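Local coordinates for CBS domain-containing protein (Thermoplasma acidophilum DSM 1728, PDB 1PVM), which is of unknown function but pairs two CBS domains, modules that commonly bind adenosyl ligands in relatives, with a metal-binding, zinc-ribbon-like domain, at residues V32-M35 and N36-L40; I121-L124 and T125-S128; I136-I139 and L140-R144. One frame throughout, in Å; residues are numbered along the deposited sequence.

Contact 1 (V32-M35 and N36-L40); sequences VKIM and NENHL
Met35 meets Leu40 where helix 28-38 ends. This helix is the crossover of the beta-alpha-beta unit formed with strands 21-23 and 42-46 in the first CBS domain. His39 leaves helical geometry with a positive phi of 54°, and the chain turns there. Leu40 N then reaches back to Met35 O, 3.0 Å away, in the carbonyl plane and on a lone pair. The bond runs from residue i+5 to i, one residue longer than a regular helical bond, and closes the last turn. The turn also lays Leu40 O against the Met35 side chain, with Met35 CG 3.2 Å from Leu40 O. Beyond CG the methionine runs on extended, and its side chain packs on Leu43 of strand 42-46.

Asn36 sits on another side of the helix. Its backbone N donates to Val32 O over 2.8 Å in a regular helical bond. Its side chain lies alongside that of Val32, and both point the same way. With CG anti to the carbonyl carbon (chi1 -70°), the Asn36 amide comes back over the preceding turn. Asn36 ND2 donates to Ile62 O of the second subunit, so the amide is held at the dimer interface. Val32 packs on Ile66 of that subunit. Within the helix, the branch of Val32 that meets the amide is CG1, 3.4 Å from Asn36 ND2.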
loop_
_atom_site.group_PDB
_atom_site.type_symbol
_atom_site.label_atom_id
_atom_site.label_comp_id
_atom_site.label_asym_id
_atom_site.label_seq_id
_atom_site.Cartn_x
_atom_site.Cartn_y
_atom_site.Cartn_z
ATOM N N VAL B 32 11.645 4.966 -1.234
ATOM C CA VAL B 32 10.666 4.892 -0.159
ATOM C C VAL B 32 10.876 6.014 0.860
ATOM O O VAL B 32 9.915 6.479 1.471
ATOM C CB VAL B 32 10.709 3.505 0.517
ATOM C CG1 VAL B 32 9.933 3.521 1.816
ATOM C CG2 VAL B 32 10.119 2.465 -0.430
ATOM N N LYS B 33 12.120 6.463 1.034
ATOM C CA LYS B 33 12.392 7.562 1.962
ATOM C C LYS B 33 11.600 8.780 1.494
ATOM O O LYS B 33 11.029 9.520 2.298
ATOM C CB LYS B 33 13.878 7.938 1.972
ATOM C CG LYS B 33 14.809 6.912 2.565
ATOM C CD LYS B 33 16.209 7.507 2.752
ATOM C CE LYS B 33 16.763 8.069 1.447
ATOM N NZ LYS B 33 18.110 8.694 1.605
ATOM N N ILE B 34 11.588 8.992 0.182
ATOM C CA ILE B 34 10.864 10.113 -0.404
ATOM C C ILE B 34 9.363 9.936 -0.181
ATOM O O ILE B 34 8.657 10.887 0.148
ATOM C CB ILE B 34 11.160 10.223 -1.918
ATOM C CG1 ILE B 34 12.639 10.559 -2.129
ATOM C CG2 ILE B 34 10.274 11.288 -2.558
ATOM C CD1 ILE B 34 13.058 10.592 -3.580
ATOM N N MET B 35 8.874 8.713 -0.353
ATOM C CA MET B 35 7.456 8.446 -0.151
ATOM C C MET B 35 7.036 8.698 1.299
ATOM O O MET B 35 6.038 9.371 1.550
ATOM C CB MET B 35 7.120 6.997 -0.513
ATOM C CG MET B 35 7.289 6.626 -1.977
ATOM S SD MET B 35 6.680 4.934 -2.257
ATOM C CE MET B 35 6.157 5.034 -3.944
ATOM N N ASN B 36 7.799 8.162 2.251
ATOM C CA ASN B 36 7.466 8.328 3.666
ATOM C C ASN B 36 7.546 9.772 4.130
ATOM O O ASN B 36 6.693 10.245 4.878
ATOM C CB ASN B 36 8.374 7.454 4.547
ATOM C CG ASN B 36 8.077 5.968 4.401
ATOM O OD1 ASN B 36 6.967 5.583 4.033
ATOM N ND2 ASN B 36 9.061 5.127 4.705
ATOM N N GLU B 37 8.572 10.477 3.679
ATOM C CA GLU B 37 8.764 11.866 4.061
ATOM C C GLU B 37 7.623 12.765 3.592
ATOM O O GLU B 37 7.111 13.585 4.353
ATOM C CB GLU B 37 10.075 12.368 3.470
ATOM C CG GLU B 37 10.480 13.750 3.899
ATOM C CD GLU B 37 11.712 14.209 3.156
ATOM O OE1 GLU B 37 12.604 13.363 2.934
ATOM O OE2 GLU B 37 11.793 15.402 2.797
ATOM N N ASN B 38 7.223 12.598 2.335
ATOM C CA ASN B 38 6.169 13.414 1.744
ATOM C C ASN B 38 4.759 12.837 1.849
ATOM O O ASN B 38 3.802 13.482 1.420
ATOM C CB ASN B 38 6.476 13.666 0.260
ATOM C CG ASN B 38 7.824 14.334 0.040
ATOM O OD1 ASN B 38 8.848 13.669 -0.132
ATOM N ND2 ASN B 38 7.829 15.659 0.055
ATOM N N HIS B 39 4.619 11.644 2.419
ATOM C CA HIS B 39 3.304 11.008 2.503
ATOM C C HIS B 39 2.750 10.965 1.084
ATOM O O HIS B 39 1.596 11.310 0.833
ATOM C CB HIS B 39 2.374 11.807 3.418
ATOM C CG HIS B 39 2.743 11.724 4.866
ATOM N ND1 HIS B 39 2.596 10.568 5.603
ATOM C CD2 HIS B 39 3.281 12.639 5.704
ATOM C CE1 HIS B 39 3.030 10.776 6.834
ATOM N NE2 HIS B 39 3.451 12.025 6.921
ATOM N N LEU B 40 3.614 10.536 0.167
ATOM C CA LEU B 40 3.320 10.442 -1.264
ATOM C C LEU B 40 3.643 9.008 -1.667
ATOM O O LEU B 40 4.799 8.596 -1.622
ATOM C CB LEU B 40 4.224 11.424 -2.013
ATOM C CG LEU B 40 4.174 11.521 -3.533
ATOM C CD1 LEU B 40 2.797 11.992 -3.968
ATOM C CD2 LEU B 40 5.251 12.497 -4.007
#

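Contact 2 (I121-L124 and T125-S128); sequences IVTL and TDLS
The Asp126 carboxylate reaches back over the start of helix 124-127 to Thr123. The first side-chain torsion of Asp126 swings CG to the side of its own amide, and this brings OD1 to the end of the preceding strand. Thr123 N donates to Asp126 OD1 at 3.0 Å. The donor stands above the carboxylate plane, 46° out of it. The return bond runs from Asp126 N to Thr123 OG1, 3.2 Å long and nearly straight at 165°. Thr123 OG1 can accept it because chi1 of 66° tucks the hydroxyl between backbone N and carbonyl carbon. The two bonds make a capping box, with Thr123 as N-cap. It marks the change from strand 118-123 to helix in the second CBS domain. A water lies 2.7 Å from Asp126 OD1 and also within hydrogen-bonding distance of Ile121 O, so OD1 has a second partner beside the Thr123 amide.

Val122 and Leu127 meet away from the polar box. Their side chains cross at about a right angle. Val122 CG2 touches Leu127 CG and CD2, each at 3.9 Å. Both residues also pack on Val97 of helix 94-104. Thr123 O takes the first helical bond, from Leu127 N at 3.1 Å. At the far end of the turn, Ser128 OG donates to Thr125 O over 2.7 Å. The same hydroxyl is hydrogen-bonded to Thr137 OG1 of the second subunit.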
loop_
_atom_site.group_PDB
_atom_site.type_symbol
_atom_site.label_atom_id
_atom_site.label_comp_id
_atom_site.label_asym_id
_atom_site.label_seq_id
_atom_site.Cartn_x
_atom_site.Cartn_y
_atom_site.Cartn_z
ATOM N N ILE B 121 -0.367 13.124 -11.482
ATOM C CA ILE B 121 -0.706 11.769 -11.085
ATOM C C ILE B 121 -2.093 11.865 -10.475
ATOM O O ILE B 121 -2.390 12.821 -9.757
ATOM C CB ILE B 121 0.282 11.195 -10.035
ATOM C CG1 ILE B 121 1.633 10.907 -10.702
ATOM C CG2 ILE B 121 -0.295 9.921 -9.405
ATOM C CD1 ILE B 121 2.661 10.293 -9.775
ATOM N N VAL B 122 -2.949 10.899 -10.793
ATOM C CA VAL B 122 -4.302 10.865 -10.246
ATOM C C VAL B 122 -4.450 9.566 -9.447
ATOM O O VAL B 122 -4.011 8.499 -9.883
ATOM C CB VAL B 122 -5.374 10.944 -11.372
ATOM C CG1 VAL B 122 -5.211 9.789 -12.348
ATOM C CG2 VAL B 122 -6.773 10.959 -10.759
ATOM N N THR B 123 -5.049 9.671 -8.267
ATOM C CA THR B 123 -5.236 8.523 -7.384
ATOM C C THR B 123 -6.707 8.267 -7.103
ATOM O O THR B 123 -7.564 9.090 -7.413
ATOM C CB THR B 123 -4.581 8.763 -6.019
ATOM O OG1 THR B 123 -5.269 9.836 -5.357
ATOM C CG2 THR B 123 -3.107 9.122 -6.176
ATOM N N LEU B 124 -6.991 7.125 -6.487
ATOM C CA LEU B 124 -8.360 6.790 -6.127
ATOM C C LEU B 124 -8.899 7.853 -5.172
ATOM O O LEU B 124 -10.078 8.191 -5.218
ATOM C CB LEU B 124 -8.420 5.421 -5.442
ATOM C CG LEU B 124 -9.785 5.052 -4.847
ATOM C CD1 LEU B 124 -10.840 4.987 -5.946
ATOM C CD2 LEU B 124 -9.679 3.717 -4.139
ATOM N N THR B 125 -8.041 8.376 -4.300
ATOM C CA THR B 125 -8.485 9.403 -3.362
ATOM C C THR B 125 -8.998 10.626 -4.124
ATOM O O THR B 125 -10.054 11.175 -3.793
ATOM C CB THR B 125 -7.353 9.842 -2.408
ATOM O OG1 THR B 125 -6.867 8.705 -1.686
ATOM C CG2 THR B 125 -7.879 10.872 -1.405
ATOM N N ASP B 126 -8.248 11.052 -5.140
ATOM C CA ASP B 126 -8.650 12.197 -5.957
ATOM C C ASP B 126 -10.013 11.915 -6.583
ATOM O O ASP B 126 -10.919 12.740 -6.535
ATOM C CB ASP B 126 -7.639 12.434 -7.082
ATOM C CG ASP B 126 -6.263 12.787 -6.570
ATOM O OD1 ASP B 126 -5.278 12.540 -7.297
ATOM O OD2 ASP B 126 -6.163 13.320 -5.446
ATOM N N LEU B 127 -10.143 10.730 -7.165
ATOM C CA LEU B 127 -11.368 10.322 -7.834
ATOM C C LEU B 127 -12.557 10.078 -6.915
ATOM O O LEU B 127 -13.704 10.234 -7.335
ATOM C CB LEU B 127 -11.109 9.050 -8.643
ATOM C CG LEU B 127 -10.044 9.117 -9.736
ATOM C CD1 LEU B 127 -9.685 7.703 -10.147
ATOM C CD2 LEU B 127 -10.548 9.923 -10.927
ATOM N N SER B 128 -12.292 9.698 -5.669
ATOM C CA SER B 128 -13.363 9.390 -4.724
ATOM C C SER B 128 -14.372 10.512 -4.506
ATOM O O SER B 128 -15.490 10.256 -4.065
ATOM C CB SER B 128 -12.781 8.973 -3.367
ATOM O OG SER B 128 -12.256 10.082 -2.653
HETATM O O HOH W 1 -2.606 12.675 -6.737
#

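Contact 3 (I136-I139 and L140-R144); sequences ITDI and LLSHR
Ile136 and Leu140 lie side by side on alpha-helix 133-145, as i and i+4 neighbours one turn apart. This helix follows helix 124-127 in the chain and lies at the dimer interface. The two side chains point the same way, and Ile136 CG2 is 4.0 Å from Leu140 CD1. The leucine folds back over the previous turn, which places Leu140 CG 3.3 Å from Ile136 O. That carbonyl also accepts from Leu140 N at 3.0 Å. Here the helix is closely packed. Ile136 and Ile139 rest on Leu131, and Leu140 packs on Thr125 of the second subunit.

Thr137 and Leu141 repeat the side-by-side pairing on an adjoining face. Thr137 CG2 is 4.0 Å from Leu141 CD1, and Leu141 N bonds to Thr137 O at 2.8 Å. In the second subunit, Arg129 packs against Thr137 and Thr125 against Leu141. This face therefore belongs to the dimer interface.

Asp138 is the loose point. It is exposed, and its side chain is not in close contact with the next turn: Asp138 OD1 stays 3.7 Å from Ser142 OG. Asp138 OD2 and Ser142 OG both bond to Ser102 OG of helix 94-104, which joins the two side chains from outside the helix. Ser142 itself is buried. His143 ND1 is held by Gly105 O, in the loop after helix 94-104. The backbone stays regular here, with His143 N 2.9 Å from Ile139 O and Ser142 N 2.8 Å from Asp138 O.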
loop_
_atom_site.group_PDB
_atom_site.type_symbol
_atom_site.label_atom_id
_atom_site.label_comp_id
_atom_site.label_asym_id
_atom_site.label_seq_id
_atom_site.Cartn_x
_atom_site.Cartn_y
_atom_site.Cartn_z
ATOM N N ILE B 136 -16.137 3.204 -7.018
ATOM C CA ILE B 136 -15.056 3.202 -6.036
ATOM C C ILE B 136 -14.812 1.772 -5.552
ATOM O O ILE B 136 -13.670 1.329 -5.461
ATOM C CB ILE B 136 -15.397 4.111 -4.829
ATOM C CG1 ILE B 136 -15.433 5.571 -5.284
ATOM C CG2 ILE B 136 -14.375 3.926 -3.710
ATOM C CD1 ILE B 136 -16.041 6.519 -4.254
ATOM N N THR B 137 -15.887 1.053 -5.245
ATOM C CA THR B 137 -15.775 -0.332 -4.793
ATOM C C THR B 137 -15.128 -1.183 -5.896
ATOM O O THR B 137 -14.303 -2.061 -5.621
ATOM C CB THR B 137 -17.166 -0.898 -4.438
ATOM O OG1 THR B 137 -17.751 -0.086 -3.417
ATOM C CG2 THR B 137 -17.062 -2.327 -3.936
ATOM N N ASP B 138 -15.496 -0.913 -7.147
ATOM C CA ASP B 138 -14.937 -1.645 -8.277
ATOM C C ASP B 138 -13.417 -1.499 -8.329
ATOM O O ASP B 138 -12.696 -2.488 -8.447
ATOM C CB ASP B 138 -15.534 -1.143 -9.593
ATOM C CG ASP B 138 -14.844 -1.743 -10.809
ATOM O OD1 ASP B 138 -14.856 -2.983 -10.950
ATOM O OD2 ASP B 138 -14.282 -0.977 -11.618
ATOM N N ILE B 139 -12.936 -0.263 -8.259
ATOM C CA ILE B 139 -11.499 -0.005 -8.285
ATOM C C ILE B 139 -10.814 -0.719 -7.118
ATOM O O ILE B 139 -9.760 -1.337 -7.293
ATOM C CB ILE B 139 -11.207 1.511 -8.199
ATOM C CG1 ILE B 139 -11.718 2.207 -9.462
ATOM C CG2 ILE B 139 -9.707 1.757 -8.022
ATOM C CD1 ILE B 139 -11.580 3.726 -9.424
ATOM N N LEU B 140 -11.419 -0.639 -5.934
ATOM C CA LEU B 140 -10.857 -1.288 -4.752
ATOM C C LEU B 140 -10.760 -2.805 -4.922
ATOM O O LEU B 140 -9.738 -3.405 -4.581
ATOM C CB LEU B 140 -11.688 -0.950 -3.510
ATOM C CG LEU B 140 -11.569 0.497 -3.022
ATOM C CD1 LEU B 140 -12.611 0.767 -1.947
ATOM C CD2 LEU B 140 -10.160 0.743 -2.491
ATOM N N LEU B 141 -11.811 -3.416 -5.459
ATOM C CA LEU B 141 -11.814 -4.862 -5.675
ATOM C C LEU B 141 -10.819 -5.263 -6.763
ATOM O O LEU B 141 -10.111 -6.271 -6.642
ATOM C CB LEU B 141 -13.218 -5.343 -6.053
ATOM C CG LEU B 141 -14.240 -5.310 -4.912
ATOM C CD1 LEU B 141 -15.603 -5.738 -5.429
ATOM C CD2 LEU B 141 -13.783 -6.229 -3.786
ATOM N N SER B 142 -10.758 -4.473 -7.828
ATOM C CA SER B 142 -9.835 -4.772 -8.915
ATOM C C SER B 142 -8.382 -4.627 -8.480
ATOM O O SER B 142 -7.517 -5.364 -8.948
ATOM C CB SER B 142 -10.105 -3.862 -10.114
ATOM O OG SER B 142 -11.324 -4.211 -10.747
ATOM N N HIS B 143 -8.110 -3.679 -7.587
ATOM C CA HIS B 143 -6.743 -3.474 -7.114
ATOM C C HIS B 143 -6.276 -4.633 -6.241
ATOM O O HIS B 143 -5.089 -4.966 -6.212
ATOM C CB HIS B 143 -6.643 -2.165 -6.330
ATOM C CG HIS B 143 -5.267 -1.874 -5.818
ATOM N ND1 HIS B 143 -4.171 -1.768 -6.647
ATOM C CD2 HIS B 143 -4.809 -1.673 -4.560
ATOM C CE1 HIS B 143 -3.096 -1.517 -5.921
ATOM N NE2 HIS B 143 -3.456 -1.454 -4.652
ATOM N N ARG B 144 -7.209 -5.252 -5.526
ATOM C CA ARG B 144 -6.860 -6.380 -4.671
ATOM C C ARG B 144 -6.621 -7.659 -5.468
ATOM O O ARG B 144 -5.723 -8.443 -5.155
ATOM C CB ARG B 144 -7.973 -6.640 -3.655
ATOM C CG ARG B 144 -7.687 -7.824 -2.741
ATOM C CD ARG B 144 -8.655 -7.881 -1.572
ATOM N NE ARG B 144 -9.897 -8.582 -1.882
ATOM C CZ ARG B 144 -9.974 -9.880 -2.167
ATOM N NH1 ARG B 144 -8.876 -10.627 -2.191
ATOM N NH2 ARG B 144 -11.154 -10.440 -2.405
#

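Contacts 2 and 3 touch directly. Leu124 CD2 lies 3.4 Å from Leu140 CD2, and Leu124 CD1 is 3.8 Å from Ile139 CD1, so helix 124-127 packs on helix 133-145. Their centres are 13 Å apart. Contact 1 lies in the first CBS domain and contact 2 in the second. The centre of contact 1 is 18 Å from that of contact 2 and 24 Å from that of contact 3, and it touches neither within the chain. The dimer brings contacts 1 and 3 together: Arg144 NH1 of one subunit bonds to His39 O of the other. All three contacts reach the second subunit. None lies at the four-cysteine metal site, which holds mercury here.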